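Side-chain contacts in putative Nitroreductase (Anabaena variabilis ATCC 29413, PDB 3EO7), which binds flavin mononucleotide and, as a member of the nitroreductase family, probably acts as an oxidoreductase: residues A217-L222 and E229-V234; F213-V218 and V452-H457; S146-C151 and P155-T160. All blocks are in the same frame, centred on the assembly; numbering follows the deposited sequence. Where two conformers were deposited one is given.

Contact 1: A217-L222 and E229-V234; sequences AVNDLL and EGAIAV. With ACT (acetate ion), chain Q.
Asn219 reaches the backbone of Ala231, directly at its N-H and through a water at its C=O. The side-chain oxygen Asn219 OD1 accepts Ala231 N at 2.8 Å in an almost straight bond (N-H...O 173°), with the donor slightly tilted from the carbonyl plane. Asn219 ND2 donates to a water at 3.0 Å, and the water donates a hydrogen bond to Ala231 O at 2.8 Å, so the flat amide spans the N-H and C=O of one residue. The other N-H of Asn219 ND2 donates to the acetate O at 2.8 Å; the ion probably comes from the crystallisation liquor. OD1 thus faces a donor and ND2 two acceptors, which probably fixes the flip of the amide.

Helix 215-222 lies here against the antiparallel sheet of the first nitroreductase-family region, crossing strand 229-239 at 119° between the N-to-C directions of the two short segments. Just past Ala231 the strand carries a classic beta bulge, where Ile232 and Ala233 both face Val166 of the adjoining strand, and Ile232 points away from the helix.

One residue earlier in the helix, Val218 supplies the apolar half. Ala231 CB, which lies 3.3 Å from Asn219 OD1, is met about at right angles to that approach by a valine methyl. With CG1 set opposite the backbone N (chi1 176°), Val218 CG1 drops onto Ala231 CB at 3.5 Å, tighter than ordinary van der Waals contact, and reaches more loosely to Val234 CG2 at 4.3 Å.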
loop_
_atom_site.group_PDB
_atom_site.type_symbol
_atom_site.label_atom_id
_atom_site.label_comp_id
_atom_site.label_asym_id
_atom_site.label_seq_id
_atom_site.Cartn_x
_atom_site.Cartn_y
_atom_site.Cartn_z
ATOM N N ALA A 217 12.950 16.740 -8.502
ATOM C CA ALA A 217 13.257 16.318 -9.865
ATOM C C ALA A 217 12.192 15.469 -10.474
ATOM O O ALA A 217 11.857 15.629 -11.657
ATOM C CB ALA A 217 14.613 15.578 -9.905
ATOM N N VAL A 218 11.662 14.532 -9.694
ATOM C CA VAL A 218 10.617 13.657 -10.209
ATOM C C VAL A 218 9.352 14.471 -10.443
ATOM O O VAL A 218 8.697 14.326 -11.478
ATOM C CB VAL A 218 10.361 12.475 -9.288
ATOM C CG1 VAL A 218 9.192 11.638 -9.813
ATOM C CG2 VAL A 218 11.642 11.607 -9.120
ATOM N N ASN A 219 9.018 15.349 -9.503
ATOM C CA ASN A 219 7.803 16.152 -9.631
ATOM C C ASN A 219 7.930 17.114 -10.800
ATOM O O ASN A 219 6.986 17.327 -11.528
ATOM C CB ASN A 219 7.443 16.821 -8.306
ATOM C CG ASN A 219 7.093 15.780 -7.226
ATOM O OD1 ASN A 219 6.674 14.660 -7.570
ATOM N ND2 ASN A 219 7.318 16.111 -5.953
ATOM N N ASP A 220 9.118 17.673 -10.994
ATOM C CA ASP A 220 9.363 18.526 -12.154
ATOM C C ASP A 220 9.201 17.744 -13.465
ATOM O O ASP A 220 8.616 18.252 -14.446
ATOM C CB ASP A 220 10.777 19.128 -12.089
ATOM C CG ASP A 220 10.924 20.263 -11.047
ATOM O OD1 ASP A 220 9.923 20.697 -10.429
ATOM O OD2 ASP A 220 12.080 20.727 -10.868
ATOM N N LEU A 221 9.765 16.539 -13.487
ATOM C CA LEU A 221 9.765 15.638 -14.668
ATOM C C LEU A 221 8.341 15.328 -15.116
ATOM O O LEU A 221 8.032 15.374 -16.301
ATOM C CB LEU A 221 10.571 14.349 -14.339
ATOM C CG LEU A 221 10.517 13.178 -15.333
ATOM C CD1 LEU A 221 11.822 12.351 -15.319
ATOM C CD2 LEU A 221 9.388 12.277 -15.100
ATOM N N LEU A 222 7.455 15.087 -14.152
ATOM C CA LEU A 222 6.034 14.836 -14.421
ATOM C C LEU A 222 5.194 16.072 -14.744
ATOM O O LEU A 222 4.062 15.939 -15.222
ATOM C CB LEU A 222 5.393 14.157 -13.223
ATOM C CG LEU A 222 5.857 12.728 -12.971
ATOM C CD1 LEU A 222 5.239 12.228 -11.638
ATOM C CD2 LEU A 222 5.480 11.837 -14.174
ATOM N N GLU A 229 0.465 17.826 -5.502
ATOM C CA GLU A 229 0.680 16.433 -5.874
ATOM C C GLU A 229 2.150 16.126 -5.766
ATOM O O GLU A 229 2.983 16.999 -5.974
ATOM C CB GLU A 229 0.186 16.224 -7.303
ATOM C CG GLU A 229 0.170 14.800 -7.802
ATOM C CD GLU A 229 -0.304 14.666 -9.252
ATOM O OE1 GLU A 229 -0.844 15.688 -9.835
ATOM O OE2 GLU A 229 -0.141 13.554 -9.838
ATOM N N GLY A 230 2.484 14.917 -5.336
ATOM C CA GLY A 230 3.895 14.549 -5.260
ATOM C C GLY A 230 4.133 13.066 -5.416
ATOM O O GLY A 230 3.391 12.240 -4.894
ATOM N N ALA A 231 5.170 12.744 -6.171
ATOM C CA ALA A 231 5.602 11.374 -6.371
ATOM C C ALA A 231 6.022 10.725 -5.045
ATOM O O ALA A 231 6.746 11.333 -4.254
ATOM C CB ALA A 231 6.790 11.361 -7.339
ATOM N N ILE A 232 5.542 9.504 -4.792
ATOM C CA ILE A 232 5.990 8.774 -3.608
ATOM C C ILE A 232 6.590 7.389 -3.906
ATOM O O ILE A 232 7.168 6.767 -3.021
ATOM C CB ILE A 232 4.957 8.767 -2.450
ATOM C CG1 ILE A 232 3.616 8.231 -2.926
ATOM C CG2 ILE A 232 4.849 10.196 -1.849
ATOM C CD1 ILE A 232 2.539 8.120 -1.814
ATOM N N ALA A 233 6.458 6.918 -5.142
ATOM C CA ALA A 233 7.090 5.683 -5.558
ATOM C C ALA A 233 7.352 5.713 -7.070
ATOM O O ALA A 233 6.485 6.106 -7.845
ATOM C CB ALA A 233 6.240 4.429 -5.191
ATOM N N VAL A 234 8.559 5.295 -7.444
ATOM C CA VAL A 234 9.013 5.135 -8.826
ATOM C C VAL A 234 9.239 3.624 -9.011
ATOM O O VAL A 234 9.909 2.997 -8.202
ATOM C CB VAL A 234 10.264 5.969 -9.152
ATOM C CG1 VAL A 234 10.786 5.652 -10.574
ATOM C CG2 VAL A 234 9.958 7.504 -9.002
HETATM C C ACT Q . 8.955 18.814 -4.089
HETATM O O ACT Q . 8.541 18.554 -5.260
HETATM O OXT ACT Q . 8.430 18.074 -3.100
HETATM C CH3 ACT Q . 9.879 20.036 -4.028
HETATM O O HOH W 1 7.274 14.047 -3.794
#

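Contact 2: F213-V218 and V452-H457; sequences FIDEAV and VYRYLH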
loop_
_atom_site.group_PDB
_atom_site.type_symbol
_atom_site.label_atom_id
_atom_site.label_comp_id
_atom_site.label_asym_id
_atom_site.label_seq_id
_atom_site.Cartn_x
_atom_site.Cartn_y
_atom_site.Cartn_z
ATOM N N PHE A 213 14.505 8.862 -4.185
ATOM C CA PHE A 213 14.633 9.703 -5.373
ATOM C C PHE A 213 14.535 11.169 -4.943
ATOM O O PHE A 213 14.041 11.460 -3.865
ATOM C CB PHE A 213 13.548 9.356 -6.419
ATOM C CG PHE A 213 12.142 9.400 -5.875
ATOM C CD1 PHE A 213 11.491 10.612 -5.692
ATOM C CD2 PHE A 213 11.480 8.242 -5.542
ATOM C CE1 PHE A 213 10.202 10.646 -5.176
ATOM C CE2 PHE A 213 10.190 8.254 -5.020
ATOM C CZ PHE A 213 9.542 9.463 -4.842
ATOM N N ILE A 214 14.975 12.058 -5.826
ATOM C CA ILE A 214 14.956 13.502 -5.624
ATOM C C ILE A 214 13.547 13.981 -5.963
ATOM O O ILE A 214 13.168 14.097 -7.135
ATOM C CB ILE A 214 16.042 14.237 -6.468
ATOM C CG1 ILE A 214 17.439 13.658 -6.143
ATOM C CG2 ILE A 214 15.984 15.737 -6.217
ATOM C CD1 ILE A 214 18.555 14.125 -7.106
ATOM N N ASP A 215 12.755 14.199 -4.917
ATOM C CA ASP A 215 11.339 14.579 -5.106
ATOM C C ASP A 215 11.164 15.730 -6.069
ATOM O O ASP A 215 10.334 15.659 -6.965
ATOM C CB ASP A 215 10.646 14.896 -3.782
ATOM C CG ASP A 215 10.702 13.734 -2.801
ATOM O OD1 ASP A 215 11.810 13.449 -2.274
ATOM O OD2 ASP A 215 9.639 13.139 -2.552
ATOM N N GLU A 216 11.944 16.787 -5.866
ATOM C CA GLU A 216 11.862 17.975 -6.710
ATOM C C GLU A 216 11.986 17.608 -8.200
ATOM O O GLU A 216 11.264 18.135 -9.057
ATOM C CB GLU A 216 12.961 18.968 -6.314
ATOM C CG GLU A 216 12.921 20.274 -7.092
ATOM C CD GLU A 216 14.025 21.243 -6.724
ATOM O OE1 GLU A 216 14.964 20.896 -5.971
ATOM O OE2 GLU A 216 13.962 22.378 -7.237
ATOM N N ALA A 217 12.950 16.740 -8.502
ATOM C CA ALA A 217 13.257 16.318 -9.865
ATOM C C ALA A 217 12.192 15.469 -10.474
ATOM O O ALA A 217 11.857 15.629 -11.657
ATOM C CB ALA A 217 14.613 15.578 -9.905
ATOM N N VAL A 218 11.662 14.532 -9.694
ATOM C CA VAL A 218 10.617 13.657 -10.209
ATOM C C VAL A 218 9.352 14.471 -10.443
ATOM O O VAL A 218 8.697 14.326 -11.478
ATOM C CB VAL A 218 10.361 12.475 -9.288
ATOM C CG1 VAL A 218 9.192 11.638 -9.813
ATOM C CG2 VAL A 218 11.642 11.607 -9.120
ATOM N N VAL A 452 11.139 7.878 6.335
ATOM C CA VAL A 452 10.763 6.499 6.647
ATOM C C VAL A 452 9.258 6.395 6.910
ATOM O O VAL A 452 8.656 5.346 6.669
ATOM C CB VAL A 452 11.533 5.912 7.870
ATOM C CG1 VAL A 452 10.973 6.457 9.219
ATOM C CG2 VAL A 452 11.507 4.329 7.806
ATOM N N TYR A 453 8.636 7.493 7.347
ATOM C CA TYR A 453 7.210 7.495 7.611
ATOM C C TYR A 453 6.432 7.063 6.376
ATOM O O TYR A 453 5.447 6.300 6.486
ATOM C CB TYR A 453 6.758 8.884 8.085
ATOM C CG TYR A 453 5.457 8.855 8.861
ATOM C CD1 TYR A 453 5.445 8.605 10.216
ATOM C CD2 TYR A 453 4.254 9.092 8.228
ATOM C CE1 TYR A 453 4.258 8.595 10.957
ATOM C CE2 TYR A 453 3.075 9.124 8.943
ATOM C CZ TYR A 453 3.089 8.841 10.315
ATOM O OH TYR A 453 1.919 8.866 11.004
ATOM N N ARG A 454 6.829 7.584 5.206
ATOM C CA ARG A 454 6.211 7.178 3.944
ATOM C C ARG A 454 6.381 5.667 3.720
ATOM O O ARG A 454 5.454 4.967 3.388
ATOM C CB ARG A 454 6.908 7.855 2.761
ATOM C CG ARG A 454 6.901 9.336 2.772
ATOM C CD ARG A 454 7.508 9.790 1.427
ATOM N NE ARG A 454 7.786 11.201 1.429
ATOM C CZ ARG A 454 8.306 11.868 0.389
ATOM N NH1 ARG A 454 8.592 11.225 -0.738
ATOM N NH2 ARG A 454 8.519 13.164 0.493
ATOM N N TYR A 455 7.609 5.209 3.924
ATOM C CA TYR A 455 7.989 3.823 3.657
ATOM C C TYR A 455 7.197 2.862 4.514
ATOM O O TYR A 455 6.726 1.824 4.040
ATOM C CB TYR A 455 9.469 3.587 3.891
ATOM C CG TYR A 455 10.449 4.427 3.067
ATOM C CD1 TYR A 455 10.134 4.893 1.791
ATOM C CD2 TYR A 455 11.746 4.643 3.527
ATOM C CE1 TYR A 455 11.043 5.577 1.054
ATOM C CE2 TYR A 455 12.693 5.352 2.783
ATOM C CZ TYR A 455 12.329 5.826 1.525
ATOM O OH TYR A 455 13.235 6.516 0.731
ATOM N N LEU A 456 7.056 3.203 5.780
ATOM C CA LEU A 456 6.344 2.335 6.719
ATOM C C LEU A 456 4.884 2.129 6.312
ATOM O O LEU A 456 4.363 0.991 6.336
ATOM C CB LEU A 456 6.371 2.933 8.143
ATOM C CG LEU A 456 7.706 3.014 8.854
ATOM C CD1 LEU A 456 7.650 3.825 10.165
ATOM C CD2 LEU A 456 8.257 1.569 9.070
ATOM N N HIS A 457 4.216 3.232 5.988
ATOM C CA HIS A 457 2.794 3.210 5.676
ATOM C C HIS A 457 2.577 2.535 4.323
ATOM O O HIS A 457 1.659 1.731 4.186
ATOM C CB HIS A 457 2.202 4.625 5.766
ATOM C CG HIS A 457 1.978 5.074 7.171
ATOM N ND1 HIS A 457 2.994 5.566 7.973
ATOM C CD2 HIS A 457 0.862 5.070 7.937
ATOM C CE1 HIS A 457 2.501 5.863 9.161
ATOM N NE2 HIS A 457 1.219 5.555 9.177
#
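Asp215 and Arg454 join two backbones that stay well apart, their CA atoms 12.8 Å from each other at the nearest pair of the two segments, so the contact is carried by side chains approaching from opposite directions. Arg454 is extended from CG to NE and presents the end of its guanidinium, NH1 and NH2 together, to the single oxygen OD2 of Asp215. Arg454 NH1 donates to Asp215 OD2 at 2.8 Å, on the syn lone pair of that oxygen; Arg454 NH2, at 3.2 Å from the same Asp215 OD2, meets it from above the carboxylate plane. Although OD2 lies in the guanidinium plane, the two flat groups stand 88° apart and both nitrogens go to one oxygen, unlike the side-by-side bridge in which each oxygen takes one nitrogen. Asp215 OD1 instead serves Arg451 in a second salt bridge and the backbone N of Ile280, while Arg454 NH2 also donates to Thr278. Asp215 opens its helix just after the N-cap residue Ile214, a place where the helix end would probably favour a negative charge. A leucine in place of Arg454 would probably leave OD2 of this buried carboxylate without its two donors and take one donor from Thr278 OG1. The bridge links helix 215-222 to helix 452-473, which lie in the two nitroreductase-family regions of the chain, with Tyr182 of helix 181-202 and Ile232 of strand 229-239 packed against the arginine.

Contact 3: S146-C151 and P155-T160; sequences SLQEAC and PALEST
Leu157 pushes its side chain into the flank of helix 144-150 and against the residue just after it. Its two methyls divide the work: Leu157 CD1 rests on Cys151 CB at 3.7 Å and stays close to the sulfur, whereas Leu157 CD2 meets Leu147 CD2 at 3.8 Å, the two leucine side chains crossing at about a right angle. At the base of the same side chain, Leu157 CB lies 3.8 Å from Gln148 CG, and these two chains slide past each other in opposite directions. Placing CG beside its own backbone N (chi1 -71°) aims the fork of Leu157 between Leu147 and Cys151. This buried part is continued by Val234, which touches Cys151, and by Pro236 of the same strand, which touches Leu157.

Toward the solvent side the contact is looser and polar. Gln148 runs out extended beyond CG, and Gln148 NE2 reaches Glu158 OE1 at 3.1 Å, a weak bond bent to 126° at the hydrogen, with the amide and carboxylate planes steeply inclined. Glu158 bends at chi2, which brings its carboxylate back toward the glutamine, and its OE2 is engaged in a salt bridge to Arg116, which probably does more than the glutamine to place the carboxylate.

The 155-159 turns are themselves only weakly bonded, and Thr160 OG1 donates to Ala156 O at 2.7 Å near their end. With axes 162° apart in direction and a three-residue connection, the two segments form a short, nearly antiparallel helical hairpin, its second arm a weakly bonded turn of helix, closed by apolar side chains at its inner face.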
loop_
_atom_site.group_PDB
_atom_site.type_symbol
_atom_site.label_atom_id
_atom_site.label_comp_id
_atom_site.label_asym_id
_atom_site.label_seq_id
_atom_site.Cartn_x
_atom_site.Cartn_y
_atom_site.Cartn_z
ATOM N N SER A 146 16.564 12.081 -17.399
ATOM C CA SER A 146 16.138 12.922 -16.267
ATOM C C SER A 146 15.603 12.048 -15.117
ATOM O O SER A 146 15.827 12.341 -13.936
ATOM C CB SER A 146 15.105 13.986 -16.682
ATOM O OG SER A 146 13.891 13.422 -17.157
ATOM N N LEU A 147 14.892 10.979 -15.463
ATOM C CA LEU A 147 14.375 10.060 -14.457
ATOM C C LEU A 147 15.538 9.318 -13.803
ATOM O O LEU A 147 15.566 9.137 -12.588
ATOM C CB LEU A 147 13.347 9.086 -15.055
ATOM C CG LEU A 147 12.703 8.143 -14.013
ATOM C CD1 LEU A 147 12.031 8.904 -12.821
ATOM C CD2 LEU A 147 11.699 7.252 -14.755
ATOM N N GLN A 148 16.504 8.895 -14.611
ATOM C CA GLN A 148 17.684 8.250 -14.077
ATOM C C GLN A 148 18.423 9.167 -13.102
ATOM O O GLN A 148 18.707 8.764 -12.007
ATOM C CB GLN A 148 18.608 7.810 -15.209
ATOM C CG GLN A 148 18.076 6.623 -16.016
ATOM C CD GLN A 148 18.986 6.242 -17.139
ATOM O OE1 GLN A 148 19.150 7.004 -18.127
ATOM N NE2 GLN A 148 19.615 5.053 -17.013
ATOM N N GLU A 149 18.664 10.417 -13.476
ATOM C CA GLU A 149 19.374 11.353 -12.579
ATOM C C GLU A 149 18.594 11.551 -11.254
ATOM O O GLU A 149 19.168 11.534 -10.143
ATOM C CB GLU A 149 19.599 12.688 -13.306
ATOM C CG GLU A 149 20.591 12.578 -14.451
ATOM C CD GLU A 149 20.556 13.759 -15.425
ATOM O OE1 GLU A 149 19.558 14.508 -15.450
ATOM O OE2 GLU A 149 21.519 13.895 -16.212
ATOM N N ALA A 150 17.277 11.677 -11.376
ATOM C CA ALA A 150 16.404 11.887 -10.232
ATOM C C ALA A 150 16.404 10.683 -9.305
ATOM O O ALA A 150 16.174 10.822 -8.111
ATOM C CB ALA A 150 14.970 12.206 -10.691
ATOM N N CYS A 151 16.687 9.493 -9.846
ATOM C CA CYS A 151 16.767 8.277 -9.007
ATOM C C CYS A 151 18.209 7.808 -8.746
ATOM O O CYS A 151 18.448 6.626 -8.492
ATOM C CB CYS A 151 15.969 7.154 -9.665
ATOM S SG CYS A 151 14.202 7.532 -9.889
ATOM N N PRO A 155 20.117 1.117 -10.897
ATOM C CA PRO A 155 20.342 0.165 -12.017
ATOM C C PRO A 155 19.095 -0.380 -12.683
ATOM O O PRO A 155 19.149 -0.760 -13.856
ATOM C CB PRO A 155 21.115 -0.993 -11.357
ATOM C CG PRO A 155 21.604 -0.463 -10.067
ATOM C CD PRO A 155 20.672 0.627 -9.627
ATOM N N ALA A 156 17.979 -0.415 -11.974
ATOM C CA ALA A 156 16.741 -0.918 -12.574
ATOM C C ALA A 156 16.306 -0.060 -13.764
ATOM O O ALA A 156 15.607 -0.548 -14.652
ATOM C CB ALA A 156 15.626 -1.049 -11.543
ATOM N N LEU A 157 16.694 1.215 -13.790
ATOM C CA LEU A 157 16.367 2.094 -14.922
ATOM C C LEU A 157 17.220 1.884 -16.153
ATOM O O LEU A 157 16.833 2.226 -17.258
ATOM C CB LEU A 157 16.425 3.570 -14.485
ATOM C CG LEU A 157 15.283 3.984 -13.548
ATOM C CD1 LEU A 157 15.626 5.255 -12.780
ATOM C CD2 LEU A 157 13.975 4.178 -14.320
ATOM N N GLU A 158 18.376 1.291 -15.982
ATOM C CA GLU A 158 19.246 1.087 -17.113
ATOM C C GLU A 158 18.761 -0.068 -18.032
ATOM O O GLU A 158 18.913 0.014 -19.236
ATOM C CB GLU A 158 20.678 0.900 -16.616
ATOM C CG GLU A 158 21.731 1.210 -17.733
ATOM C CD GLU A 158 21.754 2.706 -18.152
ATOM O OE1 GLU A 158 22.292 3.541 -17.387
ATOM O OE2 GLU A 158 21.266 3.040 -19.254
ATOM N N SER A 159 18.139 -1.091 -17.445
ATOM C CA SER A 159 17.689 -2.298 -18.136
ATOM C C SER A 159 16.273 -2.222 -18.730
ATOM O O SER A 159 15.922 -2.930 -19.682
ATOM C CB SER A 159 17.647 -3.465 -17.101
ATOM O OG SER A 159 18.454 -3.193 -15.951
ATOM N N THR A 160 15.494 -1.312 -18.198
ATOM C CA THR A 160 14.078 -1.225 -18.510
ATOM C C THR A 160 13.723 -0.124 -19.506
ATOM O O THR A 160 14.534 0.761 -19.795
ATOM C CB THR A 160 13.291 -1.055 -17.192
ATOM O OG1 THR A 160 13.779 0.099 -16.492
ATOM C CG2 THR A 160 13.442 -2.324 -16.327
#

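From the N terminus, contact 3 comes first, closing the three-residue turn between helices 144-150 and 155-159. The chain then passes through strand 162-169 and helix 181-202 before reaching 213-218, where the other two contacts begin together, sharing Ala217 and Val218. Contact 1 closes the six-residue connection from helix 215-222 to strand 229-239, and its strand segment falls within the 233-residue excursion that contact 2 closes at helix 452-473. Contact 3 neither nests with these nor crosses them. Contacts 1 and 2 tie helix 215-222 to the sheet and to helix 452-473, while the hairpin of contact 3 packs on it through Ala150, which touches Ala217 and Val218.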